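Local coordinates for hypothetical protein TTHA0303 (Thermus thermophilus, PDB 2YQY) that is of unknown function but folds as a DinB-like four-helix bundle with an exposed histidine triad, an arrangement consistent with metal binding, at residues E52-E58 and L112-R117; T61-R66 and F119-V124. The contacts are given in a common frame with arbitrary orientation. Numbering follows the deposited sequence.

Contact 1 of 2, residues E52-E58 and L112-R117; sequences EHVALVE and LLDRAR
Two neighbouring helices of the DinB-like four-helix bundle pack side by side here. Residues 52-58 and 112-117 are both regular alpha-helix and run nearly parallel. The axes of the two segments come within 8.4 Å and cross at 18°. The register is set by Ala55 and Leu113, whose CA atoms lie 4.8 Å apart.

Small side chains allow this close approach. Ala55 CB points at the second helix and touches Leu112 CG and Leu113 CD2, each at 3.8 Å. Ala116 CB lies 3.2 Å from Ala55 O, so the methyl group sits directly against the opposing backbone. Other apolar contacts extend the seam. Leu113 (chi1 m, chi2 t) brings CD2 to 4.0 Å from Val54 CG1. Leu112 (t, p) brings CD2 to 3.8 Å from Glu52 CG and 4.2 Å from Leu56 CD2.

Polar groups meet at the C-terminal end of both segments. Arg117 (chi1 t, chi2 p, chi3 p) reaches across to the first helix and forms a two-pronged salt bridge with Glu58. Arg117 NE donates to Glu58 OE1 and Arg117 NH2 to Glu58 OE2, both at 2.8 Å. Arg117 also pairs with Glu156, beside the histidines of helix 153-165. A water joins the two helices here, donating to Glu58 OE1 at 2.8 Å and to Leu113 O at 2.9 Å.

Contact 2 of 2, residues T61-R66 and F119-V124; sequences TARVLR and FLLEEV
Residues 61-66 and 119-124 are alpha-helical throughout and form a parallel pair in the four-helix bundle. Their segment axes approach to 8.6 Å and cross at 24°. Ala62 and Leu120 are in register, with CA atoms 4.5 Å apart.

Phe119 (chi1 t) points across the interface and lays its ring against Ala62. Ala62 CB sits 3.6 Å from the centroid of the Phe119 ring, 11° off the normal, a CH-pi contact. Arg63 CG meets the ring edge, 3.7 Å from Phe119 CE2. Arg66 NH1 comes to 4.0 Å from Phe119 CZ. The Arg63 guanidinium turns to Asp59 for a salt bridge.

Leu120 (t, p) follows on the buried side. Its CA is 3.7 Å from Ala62 CB. Leu120 CD1 lies 3.8 Å from both Thr61 CG2 and Leu65 CD1. The Thr61 hydroxyl is hydrogen-bonded within its own helix, to Val57 O.

Glu123 (chi1 m, chi2 m) folds over the backbone of the first helix. Glu123 CG is 3.4 Å from Ala62 O, and Glu123 OE1 is 3.3 Å from Arg66 CA. No hydrogen bond crosses between the segments. The carboxylate instead forms a salt bridge with Arg69, further along helix 47-71.

Val124 ends the segment, with CG2 4.2 Å from Leu65 CD1. Beyond the pair, helix 145-149 packs on Thr61 and Leu65 through Trp148 and Pro145, and on Val124 through Leu149. Helix 10-30 meets Val124 through Trp10 and Leu121 through Leu14.

Overall arrangement
Both contacts join the same two helices, 47-71 and 106-126. Their segments alternate along the chain: 52-58, 61-66, 112-117, then 119-124. The contacts are therefore successive levels of one parallel helix pair, with centres 11 Å apart. They touch where Glu58 OE1 of contact 1 lies 3.7 Å from Leu120 CD2 of contact 2. Contact 1 is nearer the middle of the chain, about 6 Å from its centre, against 11 Å for contact 2. It also borders helix 153-165, where His155 and His159 meet His53 in a cluster consistent with a metal site. Contact 2 continues the pair toward helix 145-149.

Contact 1 of 2, residues E52-E58 and L112-R117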
ATOM      1  N   GLU A  52      -1.183  -9.088  -0.332  1.00 17.92           N
ATOM      2  CA  GLU A  52      -0.109  -9.202   0.665  1.00 18.22           C
ATOM      3  C   GLU A  52       1.049  -8.266   0.301  1.00 18.75           C
ATOM      4  O   GLU A  52       1.583  -7.575   1.180  1.00 17.94           O
ATOM      5  CB  GLU A  52       0.358 -10.672   0.806  1.00 18.46           C
ATOM      6  CG  GLU A  52       1.684 -10.798   1.490  1.00 19.89           C
ATOM      7  CD  GLU A  52       2.360 -12.148   1.340  1.00 19.37           C
ATOM      8  OE1 GLU A  52       2.045 -12.929   0.402  1.00 18.68           O
ATOM      9  OE2 GLU A  52       3.240 -12.428   2.189  1.00 19.10           O
ATOM     10  N   HIS A  53       1.388  -8.187  -0.991  1.00 18.22           N
ATOM     11  CA  HIS A  53       2.412  -7.244  -1.473  1.00 18.13           C
ATOM     12  C   HIS A  53       2.079  -5.780  -1.134  1.00 18.50           C
ATOM     13  O   HIS A  53       2.915  -5.051  -0.637  1.00 17.44           O
ATOM     14  CB  HIS A  53       2.599  -7.385  -2.989  1.00 18.36           C
ATOM     15  CG  HIS A  53       3.579  -6.406  -3.579  1.00 17.00           C
ATOM     16  ND1 HIS A  53       4.932  -6.457  -3.331  1.00 17.64           N
ATOM     17  CD2 HIS A  53       3.391  -5.354  -4.412  1.00 15.37           C
ATOM     18  CE1 HIS A  53       5.537  -5.463  -3.961  1.00 18.05           C
ATOM     19  NE2 HIS A  53       4.622  -4.789  -4.642  1.00 17.36           N
ATOM     20  N   VAL A  54       0.851  -5.367  -1.425  1.00 18.58           N
ATOM     21  CA  VAL A  54       0.375  -4.060  -1.060  1.00 18.68           C
ATOM     22  C   VAL A  54       0.578  -3.775   0.449  1.00 19.09           C
ATOM     23  O   VAL A  54       1.089  -2.713   0.807  1.00 18.74           O
ATOM     24  CB  VAL A  54      -1.127  -3.868  -1.470  1.00 18.12           C
ATOM     25  CG1 VAL A  54      -1.735  -2.639  -0.761  1.00 17.88           C
ATOM     26  CG2 VAL A  54      -1.244  -3.769  -3.022  1.00 18.61           C
ATOM     27  N   ALA A  55       0.123  -4.696   1.310  1.00 18.82           N
ATOM     28  CA  ALA A  55       0.315  -4.597   2.738  1.00 18.34           C
ATOM     29  C   ALA A  55       1.807  -4.466   3.126  1.00 19.02           C
ATOM     30  O   ALA A  55       2.158  -3.622   3.968  1.00 16.05           O
ATOM     31  CB  ALA A  55      -0.329  -5.812   3.452  1.00 18.55           C
ATOM     32  N   LEU A  56       2.684  -5.296   2.557  1.00 18.13           N
ATOM     33  CA  LEU A  56       4.124  -5.249   2.968  1.00 17.85           C
ATOM     34  C   LEU A  56       4.737  -3.868   2.582  1.00 17.96           C
ATOM     35  O   LEU A  56       5.510  -3.261   3.357  1.00 16.43           O
ATOM     36  CB  LEU A  56       4.923  -6.402   2.359  1.00 17.01           C
ATOM     37  CG  LEU A  56       4.437  -7.776   2.850  1.00 18.87           C
ATOM     38  CD1 LEU A  56       5.133  -8.966   2.117  1.00 20.85           C
ATOM     39  CD2 LEU A  56       4.580  -7.885   4.386  1.00 20.83           C
ATOM     40  N   VAL A  57       4.361  -3.365   1.413  1.00 17.54           N
ATOM     41  CA  VAL A  57       4.899  -2.093   0.964  1.00 17.45           C
ATOM     42  C   VAL A  57       4.391  -0.955   1.866  1.00 18.01           C
ATOM     43  O   VAL A  57       5.143  -0.009   2.140  1.00 18.82           O
ATOM     44  CB  VAL A  57       4.637  -1.851  -0.542  1.00 18.59           C
ATOM     45  CG1 VAL A  57       4.982  -0.399  -0.954  1.00 16.90           C
ATOM     46  CG2 VAL A  57       5.452  -2.889  -1.411  1.00 18.32           C
ATOM     47  N   GLU A  58       3.152  -1.029   2.341  1.00 17.58           N
ATOM     48  CA  GLU A  58       2.651   0.007   3.264  1.00 18.61           C
ATOM     49  C   GLU A  58       3.350  -0.084   4.609  1.00 18.82           C
ATOM     50  O   GLU A  58       3.640   0.916   5.221  1.00 18.89           O
ATOM     51  CB  GLU A  58       1.160  -0.134   3.531  1.00 19.11           C
ATOM     52  CG  GLU A  58       0.339   0.080   2.294  1.00 21.10           C
ATOM     53  CD  GLU A  58      -1.005   0.750   2.528  1.00 20.15           C
ATOM     54  OE1 GLU A  58      -1.562   0.709   3.662  1.00 17.58           O
ATOM     55  OE2 GLU A  58      -1.511   1.292   1.531  1.00 18.35           O
ATOM     56  N   LEU A 112      -3.494  -8.585   7.497  1.00 25.74           N
ATOM     57  CA  LEU A 112      -2.208  -7.957   7.159  1.00 25.10           C
ATOM     58  C   LEU A 112      -2.422  -6.547   6.594  1.00 22.32           C
ATOM     59  O   LEU A 112      -1.692  -5.592   6.939  1.00 19.25           O
ATOM     60  CB  LEU A 112      -1.422  -8.826   6.154  1.00 24.79           C
ATOM     61  CG  LEU A 112       0.085  -8.562   5.974  1.00 26.50           C
ATOM     62  CD1 LEU A 112       0.893  -8.801   7.264  1.00 26.72           C
ATOM     63  CD2 LEU A 112       0.644  -9.413   4.853  1.00 24.87           C
ATOM     64  N   LEU A 113      -3.428  -6.419   5.740  1.00 19.94           N
ATOM     65  CA  LEU A 113      -3.775  -5.111   5.188  1.00 19.99           C
ATOM     66  C   LEU A 113      -4.158  -4.109   6.293  1.00 20.71           C
ATOM     67  O   LEU A 113      -3.661  -2.982   6.289  1.00 21.00           O
ATOM     68  CB  LEU A 113      -4.888  -5.256   4.145  1.00 19.17           C
ATOM     69  CG  LEU A 113      -4.457  -5.881   2.805  1.00 18.44           C
ATOM     70  CD1 LEU A 113      -5.689  -6.403   2.041  1.00 19.43           C
ATOM     71  CD2 LEU A 113      -3.698  -4.855   1.967  1.00 21.18           C
ATOM     72  N   ASP A 114      -5.001  -4.531   7.236  1.00 19.87           N
ATOM     73  CA  ASP A 114      -5.504  -3.624   8.267  1.00 20.85           C
ATOM     74  C   ASP A 114      -4.379  -3.142   9.155  1.00 21.02           C
ATOM     75  O   ASP A 114      -4.306  -1.962   9.482  1.00 20.83           O
ATOM     76  CB  ASP A 114      -6.589  -4.284   9.118  1.00 21.54           C
ATOM     77  CG  ASP A 114      -7.920  -4.388   8.384  1.00 24.79           C
ATOM     78  OD1 ASP A 114      -8.053  -3.787   7.297  1.00 28.49           O
ATOM     79  OD2 ASP A 114      -8.831  -5.079   8.877  1.00 25.33           O
ATOM     80  N   ARG A 115      -3.521  -4.068   9.560  1.00 20.44           N
ATOM     81  CA  ARG A 115      -2.409  -3.749  10.457  1.00 20.77           C
ATOM     82  C   ARG A 115      -1.439  -2.746   9.824  1.00 20.47           C
ATOM     83  O   ARG A 115      -1.085  -1.750  10.441  1.00 19.68           O
ATOM     84  CB  ARG A 115      -1.661  -5.023  10.840  1.00 20.74           C
ATOM     85  CG  ARG A 115      -0.634  -4.807  11.927  1.00 22.60           C
ATOM     86  N   ALA A 116      -1.001  -3.028   8.602  1.00 20.21           N
ATOM     87  CA  ALA A 116      -0.030  -2.158   7.923  1.00 21.78           C
ATOM     88  C   ALA A 116      -0.626  -0.777   7.659  1.00 22.25           C
ATOM     89  O   ALA A 116       0.050   0.255   7.804  1.00 23.13           O
ATOM     90  CB  ALA A 116       0.465  -2.829   6.621  1.00 22.39           C
ATOM     91  N   ARG A 117      -1.911  -0.752   7.297  1.00 22.61           N
ATOM     92  CA  ARG A 117      -2.617   0.506   7.033  1.00 22.57           C
ATOM     93  C   ARG A 117      -2.783   1.323   8.320  1.00 22.52           C
ATOM     94  O   ARG A 117      -2.578   2.532   8.284  1.00 21.94           O
ATOM     95  CB  ARG A 117      -3.980   0.273   6.335  1.00 23.06           C
ATOM     96  CG  ARG A 117      -4.840   1.561   6.179  1.00 23.22           C
ATOM     97  CD  ARG A 117      -4.133   2.683   5.376  1.00 21.71           C
ATOM     98  NE  ARG A 117      -3.818   2.281   4.002  1.00 20.21           N
ATOM     99  CZ  ARG A 117      -4.543   2.607   2.927  1.00 19.04           C
ATOM    100  NH1 ARG A 117      -5.665   3.332   3.059  1.00 21.00           N
ATOM    101  NH2 ARG A 117      -4.142   2.213   1.714  1.00 20.37           N
TER
HETATM  102  O   HOH W   1      -1.934  -2.047   4.187  1.00 32.61           O

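Contact 2 of 2, residues T61-R66 and F119-V124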
ATOM      1  N   THR A  61       6.804   1.400   3.963  1.00 18.52           N
ATOM      2  CA  THR A  61       6.631   2.880   3.851  1.00 19.03           C
ATOM      3  C   THR A  61       6.503   3.542   5.205  1.00 19.76           C
ATOM      4  O   THR A  61       7.140   4.586   5.500  1.00 19.66           O
ATOM      5  CB  THR A  61       5.377   3.221   3.018  1.00 18.51           C
ATOM      6  OG1 THR A  61       5.535   2.646   1.712  1.00 17.17           O
ATOM      7  CG2 THR A  61       5.194   4.774   2.896  1.00 18.13           C
ATOM      8  N   ALA A  62       5.674   2.930   6.050  1.00 20.08           N
ATOM      9  CA  ALA A  62       5.476   3.432   7.420  1.00 18.86           C
ATOM     10  C   ALA A  62       6.795   3.470   8.202  1.00 19.33           C
ATOM     11  O   ALA A  62       7.066   4.425   8.924  1.00 17.51           O
ATOM     12  CB  ALA A  62       4.460   2.598   8.129  1.00 18.98           C
ATOM     13  N   ARG A  63       7.632   2.443   8.058  1.00 18.31           N
ATOM     14  CA  ARG A  63       8.948   2.453   8.722  1.00 18.27           C
ATOM     15  C   ARG A  63       9.889   3.522   8.148  1.00 17.72           C
ATOM     16  O   ARG A  63      10.700   4.088   8.870  1.00 17.50           O
ATOM     17  CB  ARG A  63       9.613   1.074   8.605  1.00 16.98           C
ATOM     18  CG  ARG A  63       8.771  -0.025   9.223  1.00 17.90           C
ATOM     19  CD  ARG A  63       9.435  -1.419   9.154  1.00 17.49           C
ATOM     20  NE  ARG A  63       8.400  -2.400   9.435  1.00 19.95           N
ATOM     21  CZ  ARG A  63       7.990  -2.713  10.661  1.00 21.73           C
ATOM     22  NH1 ARG A  63       8.588  -2.187  11.723  1.00 25.33           N
ATOM     23  NH2 ARG A  63       7.010  -3.593  10.833  1.00 23.25           N
ATOM     24  N   VAL A  64       9.807   3.774   6.845  1.00 13.77           N
ATOM     25  CA  VAL A  64      10.611   4.843   6.219  1.00 14.73           C
ATOM     26  C   VAL A  64      10.182   6.162   6.804  1.00 15.42           C
ATOM     27  O   VAL A  64      11.032   6.990   7.202  1.00 15.01           O
ATOM     28  CB  VAL A  64      10.474   4.854   4.659  1.00 15.03           C
ATOM     29  CG1 VAL A  64      11.084   6.158   4.081  1.00 16.78           C
ATOM     30  CG2 VAL A  64      11.141   3.595   4.041  1.00 14.12           C
ATOM     31  N   LEU A  65       8.856   6.374   6.885  1.00 16.25           N
ATOM     32  CA  LEU A  65       8.361   7.616   7.469  1.00 15.75           C
ATOM     33  C   LEU A  65       8.820   7.755   8.898  1.00 15.70           C
ATOM     34  O   LEU A  65       9.142   8.864   9.342  1.00 17.37           O
ATOM     35  CB  LEU A  65       6.828   7.689   7.393  1.00 17.12           C
ATOM     36  CG  LEU A  65       6.204   7.812   5.971  1.00 14.56           C
ATOM     37  CD1 LEU A  65       4.658   7.834   5.980  1.00 16.31           C
ATOM     38  CD2 LEU A  65       6.737   9.036   5.277  1.00 14.73           C
ATOM     39  N   ARG A  66       8.805   6.671   9.661  1.00 15.10           N
ATOM     40  CA  ARG A  66       9.285   6.738  11.044  1.00 15.18           C
ATOM     41  C   ARG A  66      10.766   7.119  11.076  1.00 14.93           C
ATOM     42  O   ARG A  66      11.172   7.912  11.899  1.00 14.15           O
ATOM     43  CB  ARG A  66       9.062   5.412  11.762  1.00 14.41           C
ATOM     44  CG  ARG A  66       9.488   5.395  13.258  1.00 14.21           C
ATOM     45  CD  ARG A  66       9.113   4.051  13.923  1.00 13.74           C
ATOM     46  NE  ARG A  66       9.801   2.950  13.253  1.00 15.32           N
ATOM     47  CZ  ARG A  66       9.594   1.654  13.477  1.00 18.65           C
ATOM     48  NH1 ARG A  66       8.709   1.253  14.369  1.00 18.99           N
ATOM     49  NH2 ARG A  66      10.298   0.749  12.810  1.00 19.31           N
ATOM     50  N   PHE A 119      -0.707   1.269  10.839  1.00 21.43           N
ATOM     51  CA  PHE A 119       0.673   1.693  11.104  1.00 21.24           C
ATOM     52  C   PHE A 119       1.016   2.859  10.177  1.00 22.28           C
ATOM     53  O   PHE A 119       1.512   3.891  10.611  1.00 21.15           O
ATOM     54  CB  PHE A 119       1.621   0.498  10.853  1.00 21.18           C
ATOM     55  CG  PHE A 119       3.073   0.790  11.125  1.00 22.31           C
ATOM     56  CD1 PHE A 119       3.456   1.852  11.946  1.00 22.45           C
ATOM     57  CD2 PHE A 119       4.068  -0.014  10.575  1.00 20.64           C
ATOM     58  CE1 PHE A 119       4.819   2.122  12.185  1.00 22.26           C
ATOM     59  CE2 PHE A 119       5.411   0.244  10.831  1.00 20.75           C
ATOM     60  CZ  PHE A 119       5.781   1.311  11.637  1.00 22.11           C
ATOM     61  N   LEU A 120       0.758   2.688   8.882  1.00 21.21           N
ATOM     62  CA  LEU A 120       0.980   3.784   7.955  1.00 21.27           C
ATOM     63  C   LEU A 120       0.257   5.090   8.346  1.00 21.85           C
ATOM     64  O   LEU A 120       0.867   6.173   8.307  1.00 22.36           O
ATOM     65  CB  LEU A 120       0.616   3.368   6.530  1.00 20.91           C
ATOM     66  CG  LEU A 120       0.815   4.427   5.435  1.00 20.82           C
ATOM     67  CD1 LEU A 120       2.282   4.944   5.387  1.00 21.04           C
ATOM     68  CD2 LEU A 120       0.383   3.857   4.099  1.00 19.95           C
ATOM     69  N   LEU A 121      -1.023   4.993   8.702  1.00 20.79           N
ATOM     70  CA  LEU A 121      -1.790   6.155   9.025  1.00 21.10           C
ATOM     71  C   LEU A 121      -1.253   6.854  10.303  1.00 22.12           C
ATOM     72  O   LEU A 121      -1.334   8.088  10.430  1.00 21.25           O
ATOM     73  CB  LEU A 121      -3.279   5.799   9.182  1.00 20.63           C
ATOM     74  CG  LEU A 121      -4.125   5.496   7.935  1.00 21.47           C
ATOM     75  CD1 LEU A 121      -5.568   5.118   8.321  1.00 22.13           C
ATOM     76  CD2 LEU A 121      -4.142   6.596   6.889  1.00 21.89           C
ATOM     77  N   GLU A 122      -0.792   6.051  11.269  1.00 22.51           N
ATOM     78  CA  GLU A 122      -0.202   6.591  12.487  1.00 22.55           C
ATOM     79  C   GLU A 122       1.036   7.429  12.138  1.00 22.14           C
ATOM     80  O   GLU A 122       1.238   8.509  12.689  1.00 20.10           O
ATOM     81  CB  GLU A 122       0.141   5.476  13.500  1.00 23.34           C
ATOM     82  N   GLU A 123       1.862   6.926  11.223  1.00 21.17           N
ATOM     83  CA  GLU A 123       3.079   7.641  10.845  1.00 21.15           C
ATOM     84  C   GLU A 123       2.770   8.868   9.971  1.00 21.81           C
ATOM     85  O   GLU A 123       3.463   9.897  10.037  1.00 21.33           O
ATOM     86  CB  GLU A 123       4.066   6.699  10.130  1.00 21.13           C
ATOM     87  CG  GLU A 123       4.883   5.813  11.112  1.00 20.58           C
ATOM     88  CD  GLU A 123       5.694   6.634  12.125  1.00 22.71           C
ATOM     89  OE1 GLU A 123       6.253   7.715  11.766  1.00 21.50           O
ATOM     90  OE2 GLU A 123       5.756   6.191  13.303  1.00 22.71           O
ATOM     91  N   VAL A 124       1.755   8.738   9.123  1.00 22.00           N
ATOM     92  CA  VAL A 124       1.251   9.890   8.352  1.00 22.30           C
ATOM     93  C   VAL A 124       0.833  11.015   9.313  1.00 21.36           C
ATOM     94  O   VAL A 124       1.156  12.175   9.065  1.00 19.35           O
ATOM     95  CB  VAL A 124       0.078   9.491   7.408  1.00 22.31           C
ATOM     96  CG1 VAL A 124      -0.561  10.735   6.734  1.00 24.57           C
ATOM     97  CG2 VAL A 124       0.537   8.479   6.390  1.00 24.10           C
TER